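Local coordinates for protein tannase (Lactobacillus plantarum, PDB 3WA7) that hydrolyses the galloyl ester bonds of tannins as a tannase (EC 3.1.1.20) built on the alpha/beta-hydrolase fold, at residues 462-465 against 466-470; 348-351 against 352-356; 266-269 against 270-274. All coordinates share one frame; numbering follows the deposited sequence. Where two conformers were deposited one is given.

Along the chain the three contacts come in series, none nested in or crossing another, and each is local to one run of residues. First is interaction 3, at the C-terminal end of helix 252-271, where the chain up to L274 leaves towards helices 291-309 and 425-436. Interaction 2 follows in the loop between helices 332-339 and 356-360; it folds that loop back on itself and starts the second helix. Last is interaction 1, the end of helix 457-468, laid against strands 199-203 and 410-414 of the large mixed sheet. Interactions 1 and 2 lie on opposite sides of the chain's centre, their own centres about 41 Å apart, whereas interactions 2 and 3 approach to about 12 Å between nearest atoms.

Interaction 1: residues 462-465 against 466-470; sequences SWID and GLCQL
The last turns of helix 457-468, which packs on the central sheet of the alpha/beta-hydrolase fold, are joined here by W463 and L467, one turn apart. Methyl CD1 of L467 sits over one face of the indole in a CH-pi contact, 3.6 Å from the centroid of the six-membered ring and 17° off its normal. W463 has CG anti to the backbone N (chi1 174°), which swings the indole alongside the next turn and under that methyl. Both side chains also touch H410 and A199 on the sheet strands, and an alanine in place of W463 would probably leave L467 CD1 without its aromatic face and open a gap against those strands. On another side of the helix, D465 and Q469 run side by side, with Q469 OE1 3.8 Å from D465 CB. Their polar ends are held by other parts of the chain: the D465 carboxylate by a salt bridge to R104 and hydrogen bonds from Y62, Y106 and N60, Q469 NE2 by the carbonyl of N60. The helix finishes on a shared acceptor: D465 O takes Q469 N at 2.7 Å and L470 N at 3.2 Å, the two donors arriving from opposite faces of the carbonyl plane.

Interaction 2: residues 348-351 against 352-356; sequences FDQL and DLTSP
Q350 to L353 form a type I beta turn, closed by L353 N donating to Q350 O at 3.1 Å from well above the carbonyl plane, and the chain on its two sides runs back nearly antiparallel, 165° apart. Within this turn D352 begins an Asx turn that runs on to T354. Its OD1 accepts from T354 N at 3.2 Å and from T354 OG1 at 2.6 Å, both on the same face of the carboxylate. Chi1 of 58° places the D352 carboxylate between its own backbone N and carbonyl carbon, curled back within range of T354. In the conformer given, one of two, Q350 lies beside D352, pointing the same way, with Q350 CB 3.5 Å from D352 OD1 and the amide turned 68° from the carboxylate plane; NE2 of Q350 is then bonded to the carbonyl of P346. At the open end of the loop S355 is the N-cap of helix 356-360, its OG capping N358 N. The S355 hydroxyl has a second job, pinning the start of the helix to the incoming limb of the loop: S355 OG donates to F348 O at 2.5 Å, almost in line with the carbonyl bond.

Interaction 3: residues 266-269 against 270-274; sequences STYL and NQLQL
Y268 and L272 meet at the C-terminal end of helix 252-271, where the leucine lies over one face of the tyrosine ring, offset toward the rim. Both its methyls reach the phenol end, CD1 and CD2 of L272 each 3.9 Å from CZ of Y268. Q271 crosses the same ring obliquely, its amide plane only 20° from the ring plane and NE2 3.4 Å from Y268 CD1. That amide is fixed by its hydrogen bond: Q271 NE2 donates to Y268 O at 2.9 Å, in the carbonyl plane and on a lone pair, with the acceptor nearly in the amide plane as well. Chi1 of 61° and a bend at chi2 (88°) fold the Q271 chain back over its own helix, bringing NE2 to this carbonyl near the helix end. L272 N keeps only a weak bond to Y268 O and makes a better one to L269 O, so the spacing drops from four residues to three as the helix gives out; Q273 then leaves with positive phi. L269 points to a different side of the helix, its CD2 4.0 Å from CD1 of L274 and the two side chains crossing at about a right angle. Further out, Y268 is positioned by N208 at its hydroxyl and by stacking on H211. F292 of helix 291-309 packs on L269 and L274, while I429 of helix 425-436 touches L272 and L274. The turn beyond the helix is bridged by a water lying 2.8 Å from both L269 O and L274 N, accepting from the latter.

Interaction 1: residues 462-465 against 466-470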
loop_
_atom_site.group_PDB
_atom_site.type_symbol
_atom_site.label_atom_id
_atom_site.label_comp_id
_atom_site.label_asym_id
_atom_site.label_seq_id
_atom_site.Cartn_x
_atom_site.Cartn_y
_atom_site.Cartn_z
ATOM N N SER A 462 7.502 4.803 -16.687
ATOM C CA SER A 462 7.348 4.250 -18.030
ATOM C C SER A 462 5.942 3.664 -18.142
ATOM O O SER A 462 5.278 3.796 -19.175
ATOM C CB SER A 462 8.390 3.157 -18.285
ATOM O OG SER A 462 8.188 2.554 -19.552
ATOM N N TRP A 463 5.494 3.017 -17.068
ATOM C CA TRP A 463 4.157 2.425 -17.021
ATOM C C TRP A 463 3.114 3.538 -17.092
ATOM O O TRP A 463 2.147 3.449 -17.847
ATOM C CB TRP A 463 3.985 1.626 -15.725
ATOM C CG TRP A 463 2.599 1.080 -15.490
ATOM C CD1 TRP A 463 1.998 0.043 -16.148
ATOM C CD2 TRP A 463 1.657 1.532 -14.509
ATOM N NE1 TRP A 463 0.740 -0.180 -15.634
ATOM C CE2 TRP A 463 0.505 0.719 -14.628
ATOM C CE3 TRP A 463 1.673 2.544 -13.540
ATOM C CZ2 TRP A 463 -0.622 0.889 -13.810
ATOM C CZ3 TRP A 463 0.551 2.713 -12.727
ATOM C CH2 TRP A 463 -0.579 1.886 -12.870
ATOM N N ILE A 464 3.310 4.593 -16.306
ATOM C CA ILE A 464 2.372 5.707 -16.309
ATOM C C ILE A 464 2.273 6.347 -17.699
ATOM O O ILE A 464 1.175 6.555 -18.215
ATOM C CB ILE A 464 2.776 6.784 -15.271
ATOM C CG1 ILE A 464 2.586 6.224 -13.854
ATOM C CG2 ILE A 464 1.940 8.048 -15.470
ATOM C CD1 ILE A 464 2.949 7.194 -12.746
ATOM N N ASP A 465 3.417 6.647 -18.306
ATOM C CA ASP A 465 3.420 7.257 -19.632
ATOM C C ASP A 465 2.771 6.339 -20.665
ATOM O O ASP A 465 2.127 6.805 -21.603
ATOM C CB ASP A 465 4.848 7.601 -20.068
ATOM C CG ASP A 465 5.458 8.712 -19.233
ATOM O OD1 ASP A 465 4.711 9.379 -18.488
ATOM O OD2 ASP A 465 6.683 8.926 -19.331
ATOM N N GLY A 466 2.942 5.034 -20.486
ATOM C CA GLY A 466 2.344 4.085 -21.407
ATOM C C GLY A 466 0.828 4.172 -21.358
ATOM O O GLY A 466 0.157 4.108 -22.389
ATOM N N LEU A 467 0.287 4.327 -20.153
ATOM C CA LEU A 467 -1.158 4.428 -19.956
ATOM C C LEU A 467 -1.738 5.745 -20.465
ATOM O O LEU A 467 -2.821 5.779 -21.049
ATOM C CB LEU A 467 -1.503 4.311 -18.467
ATOM C CG LEU A 467 -1.265 3.007 -17.703
ATOM C CD1 LEU A 467 -1.565 3.231 -16.229
ATOM C CD2 LEU A 467 -2.151 1.908 -18.260
ATOM N N CYS A 468 -1.010 6.830 -20.237
ATOM C CA CYS A 468 -1.479 8.154 -20.619
ATOM C C CYS A 468 -1.133 8.622 -22.027
ATOM O O CYS A 468 -1.929 9.324 -22.653
ATOM C CB CYS A 468 -0.976 9.174 -19.593
ATOM S SG CYS A 468 -1.504 8.806 -17.895
ATOM N N GLN A 469 0.035 8.238 -22.529
ATOM C CA GLN A 469 0.460 8.662 -23.862
ATOM C C GLN A 469 0.559 7.533 -24.880
ATOM O O GLN A 469 -0.240 7.458 -25.813
ATOM C CB GLN A 469 1.818 9.358 -23.783
ATOM C CG GLN A 469 1.899 10.472 -22.766
ATOM C CD GLN A 469 3.265 11.123 -22.745
ATOM O OE1 GLN A 469 4.284 10.448 -22.591
ATOM N NE2 GLN A 469 3.295 12.439 -22.894
ATOM N N LEU A 470 1.567 6.681 -24.701
ATOM C CA LEU A 470 1.826 5.552 -25.592
ATOM C C LEU A 470 0.551 5.010 -26.226
ATOM O O LEU A 470 -0.386 4.669 -25.474
ATOM C CB LEU A 470 2.551 4.438 -24.826
ATOM C CG LEU A 470 3.165 3.271 -25.611
ATOM C CD1 LEU A 470 4.093 2.489 -24.698
ATOM C CD2 LEU A 470 2.078 2.367 -26.172
#

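Interaction 2: residues 348-351 against 352-356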
loop_
_atom_site.group_PDB
_atom_site.type_symbol
_atom_site.label_atom_id
_atom_site.label_comp_id
_atom_site.label_asym_id
_atom_site.label_seq_id
_atom_site.Cartn_x
_atom_site.Cartn_y
_atom_site.Cartn_z
ATOM N N PHE A 348 -0.610 -10.396 12.594
ATOM C CA PHE A 348 -1.379 -9.161 12.492
ATOM C C PHE A 348 -2.388 -8.965 13.617
ATOM O O PHE A 348 -2.396 -7.923 14.271
ATOM C CB PHE A 348 -2.081 -9.096 11.130
ATOM C CG PHE A 348 -1.124 -9.098 9.965
ATOM C CD1 PHE A 348 -0.515 -10.278 9.549
ATOM C CD2 PHE A 348 -0.777 -7.906 9.332
ATOM C CE1 PHE A 348 0.433 -10.274 8.522
ATOM C CE2 PHE A 348 0.169 -7.890 8.305
ATOM C CZ PHE A 348 0.775 -9.076 7.901
ATOM N N ASP A 349 -3.244 -9.953 13.849
ATOM C CA ASP A 349 -4.216 -9.818 14.922
ATOM C C ASP A 349 -3.644 -10.436 16.195
ATOM O O ASP A 349 -3.936 -11.586 16.529
ATOM C CB ASP A 349 -5.538 -10.495 14.551
ATOM C CG ASP A 349 -6.679 -10.065 15.457
ATOM O OD1 ASP A 349 -6.399 -9.479 16.522
ATOM O OD2 ASP A 349 -7.851 -10.313 15.108
ATOM N N GLN A 350 -2.811 -9.669 16.894
ATOM C CA GLN A 350 -2.196 -10.150 18.127
ATOM C C GLN A 350 -3.240 -10.424 19.201
ATOM O O GLN A 350 -4.209 -9.677 19.343
ATOM C CB GLN A 350 -1.160 -9.142 18.624
ATOM C CG GLN A 350 0.219 -9.328 18.025
ATOM C CD GLN A 350 0.980 -10.454 18.695
ATOM O OE1 GLN A 350 1.278 -10.389 19.888
ATOM N NE2 GLN A 350 1.295 -11.496 17.934
ATOM N N LEU A 351 -3.042 -11.502 19.955
ATOM C CA LEU A 351 -3.995 -11.872 20.990
ATOM C C LEU A 351 -4.114 -10.825 22.087
ATOM O O LEU A 351 -5.155 -10.727 22.743
ATOM C CB LEU A 351 -3.618 -13.225 21.602
ATOM C CG LEU A 351 -3.485 -14.383 20.608
ATOM C CD1 LEU A 351 -3.281 -15.683 21.380
ATOM C CD2 LEU A 351 -4.728 -14.474 19.733
ATOM N N ASP A 352 -3.055 -10.044 22.284
ATOM C CA ASP A 352 -3.069 -9.007 23.310
ATOM C C ASP A 352 -3.358 -7.610 22.761
ATOM O O ASP A 352 -3.197 -6.620 23.473
ATOM C CB ASP A 352 -1.745 -8.992 24.088
ATOM C CG ASP A 352 -0.535 -8.776 23.197
ATOM O OD1 ASP A 352 -0.706 -8.429 22.009
ATOM O OD2 ASP A 352 0.600 -8.944 23.695
ATOM N N LEU A 353 -3.777 -7.540 21.497
ATOM C CA LEU A 353 -4.125 -6.271 20.843
ATOM C C LEU A 353 -2.988 -5.263 20.679
ATOM O O LEU A 353 -3.244 -4.060 20.562
ATOM C CB LEU A 353 -5.263 -5.587 21.613
ATOM C CG LEU A 353 -6.628 -6.272 21.711
ATOM C CD1 LEU A 353 -7.534 -5.464 22.630
ATOM C CD2 LEU A 353 -7.247 -6.394 20.332
ATOM N N THR A 354 -1.749 -5.741 20.636
ATOM C CA THR A 354 -0.592 -4.854 20.529
ATOM C C THR A 354 -0.045 -4.514 19.140
ATOM O O THR A 354 0.925 -3.765 19.035
ATOM C CB THR A 354 0.585 -5.406 21.362
ATOM O OG1 THR A 354 0.884 -6.742 20.939
ATOM C CG2 THR A 354 0.232 -5.413 22.842
ATOM N N SER A 355 -0.646 -5.036 18.075
ATOM C CA SER A 355 -0.127 -4.749 16.736
ATOM C C SER A 355 -0.656 -3.439 16.166
ATOM O O SER A 355 -1.605 -2.860 16.692
ATOM C CB SER A 355 -0.483 -5.878 15.766
ATOM O OG SER A 355 -1.740 -5.627 15.160
ATOM N N PRO A 356 -0.032 -2.944 15.083
ATOM C CA PRO A 356 -0.490 -1.692 14.473
ATOM C C PRO A 356 -1.910 -1.875 13.946
ATOM O O PRO A 356 -2.745 -0.974 14.039
ATOM C CB PRO A 356 0.513 -1.470 13.345
ATOM C CG PRO A 356 1.768 -2.075 13.894
ATOM C CD PRO A 356 1.260 -3.364 14.508
#

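Interaction 3: residues 266-269 against 270-274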
loop_
_atom_site.group_PDB
_atom_site.type_symbol
_atom_site.label_atom_id
_atom_site.label_comp_id
_atom_site.label_asym_id
_atom_site.label_seq_id
_atom_site.Cartn_x
_atom_site.Cartn_y
_atom_site.Cartn_z
ATOM N N SER A 266 -5.860 -22.850 3.592
ATOM C CA SER A 266 -6.227 -23.654 2.424
ATOM C C SER A 266 -7.697 -23.448 2.091
ATOM O O SER A 266 -8.068 -23.293 0.930
ATOM C CB SER A 266 -5.959 -25.146 2.669
ATOM O OG SER A 266 -4.573 -25.403 2.799
ATOM N N THR A 267 -8.537 -23.437 3.117
ATOM C CA THR A 267 -9.962 -23.244 2.905
ATOM C C THR A 267 -10.246 -21.852 2.358
ATOM O O THR A 267 -11.022 -21.691 1.417
ATOM C CB THR A 267 -10.736 -23.459 4.210
ATOM O OG1 THR A 267 -10.514 -24.801 4.660
ATOM C CG2 THR A 267 -12.230 -23.242 3.994
ATOM N N TYR A 268 -9.618 -20.848 2.957
ATOM C CA TYR A 268 -9.794 -19.474 2.510
ATOM C C TYR A 268 -9.341 -19.329 1.057
ATOM O O TYR A 268 -10.071 -18.814 0.208
ATOM C CB TYR A 268 -8.978 -18.518 3.385
ATOM C CG TYR A 268 -8.899 -17.126 2.799
ATOM C CD1 TYR A 268 -10.036 -16.328 2.691
ATOM C CD2 TYR A 268 -7.695 -16.631 2.297
ATOM C CE1 TYR A 268 -9.978 -15.068 2.092
ATOM C CE2 TYR A 268 -7.626 -15.377 1.698
ATOM C CZ TYR A 268 -8.771 -14.601 1.598
ATOM O OH TYR A 268 -8.704 -13.358 1.005
ATOM N N LEU A 269 -8.125 -19.781 0.776
ATOM C CA LEU A 269 -7.579 -19.684 -0.573
ATOM C C LEU A 269 -8.476 -20.390 -1.587
ATOM O O LEU A 269 -8.835 -19.816 -2.619
ATOM C CB LEU A 269 -6.160 -20.269 -0.604
ATOM C CG LEU A 269 -5.288 -20.126 -1.862
ATOM C CD1 LEU A 269 -5.704 -21.138 -2.920
ATOM C CD2 LEU A 269 -5.372 -18.695 -2.388
ATOM N N ASN A 270 -8.859 -21.628 -1.295
ATOM C CA ASN A 270 -9.700 -22.373 -2.222
ATOM C C ASN A 270 -11.042 -21.706 -2.513
ATOM O O ASN A 270 -11.504 -21.709 -3.654
ATOM C CB ASN A 270 -9.944 -23.793 -1.703
ATOM C CG ASN A 270 -8.688 -24.638 -1.716
ATOM O OD1 ASN A 270 -7.694 -24.282 -2.350
ATOM N ND2 ASN A 270 -8.727 -25.775 -1.022
ATOM N N GLN A 271 -11.670 -21.130 -1.494
ATOM C CA GLN A 271 -12.973 -20.506 -1.702
ATOM C C GLN A 271 -12.926 -19.200 -2.488
ATOM O O GLN A 271 -13.964 -18.696 -2.912
ATOM C CB GLN A 271 -13.698 -20.315 -0.361
ATOM C CG GLN A 271 -13.003 -19.421 0.645
ATOM C CD GLN A 271 -13.376 -17.962 0.485
ATOM O OE1 GLN A 271 -14.558 -17.605 0.496
ATOM N NE2 GLN A 271 -12.373 -17.109 0.344
ATOM N N LEU A 272 -11.729 -18.657 -2.701
ATOM C CA LEU A 272 -11.592 -17.421 -3.475
ATOM C C LEU A 272 -11.854 -17.707 -4.949
ATOM O O LEU A 272 -12.203 -16.812 -5.718
ATOM C CB LEU A 272 -10.183 -16.835 -3.334
ATOM C CG LEU A 272 -9.812 -16.152 -2.014
ATOM C CD1 LEU A 272 -8.363 -15.681 -2.085
ATOM C CD2 LEU A 272 -10.740 -14.972 -1.758
ATOM N N GLN A 273 -11.670 -18.963 -5.337
ATOM C CA GLN A 273 -11.874 -19.371 -6.715
ATOM C C GLN A 273 -10.980 -18.593 -7.677
ATOM O O GLN A 273 -11.434 -18.159 -8.736
ATOM C CB GLN A 273 -13.343 -19.185 -7.117
ATOM C CG GLN A 273 -14.323 -20.006 -6.293
ATOM C CD GLN A 273 -13.973 -21.480 -6.272
ATOM O OE1 GLN A 273 -13.756 -22.091 -7.318
ATOM N NE2 GLN A 273 -13.920 -22.060 -5.078
ATOM N N LEU A 274 -9.717 -18.400 -7.301
ATOM C CA LEU A 274 -8.776 -17.708 -8.175
ATOM C C LEU A 274 -8.610 -18.650 -9.355
ATOM O O LEU A 274 -8.599 -19.864 -9.176
ATOM C CB LEU A 274 -7.428 -17.507 -7.482
ATOM C CG LEU A 274 -7.407 -16.668 -6.204
ATOM C CD1 LEU A 274 -5.980 -16.590 -5.678
ATOM C CD2 LEU A 274 -7.946 -15.275 -6.490
HETATM O O HOH W 1 -8.413 -20.055 -5.405
#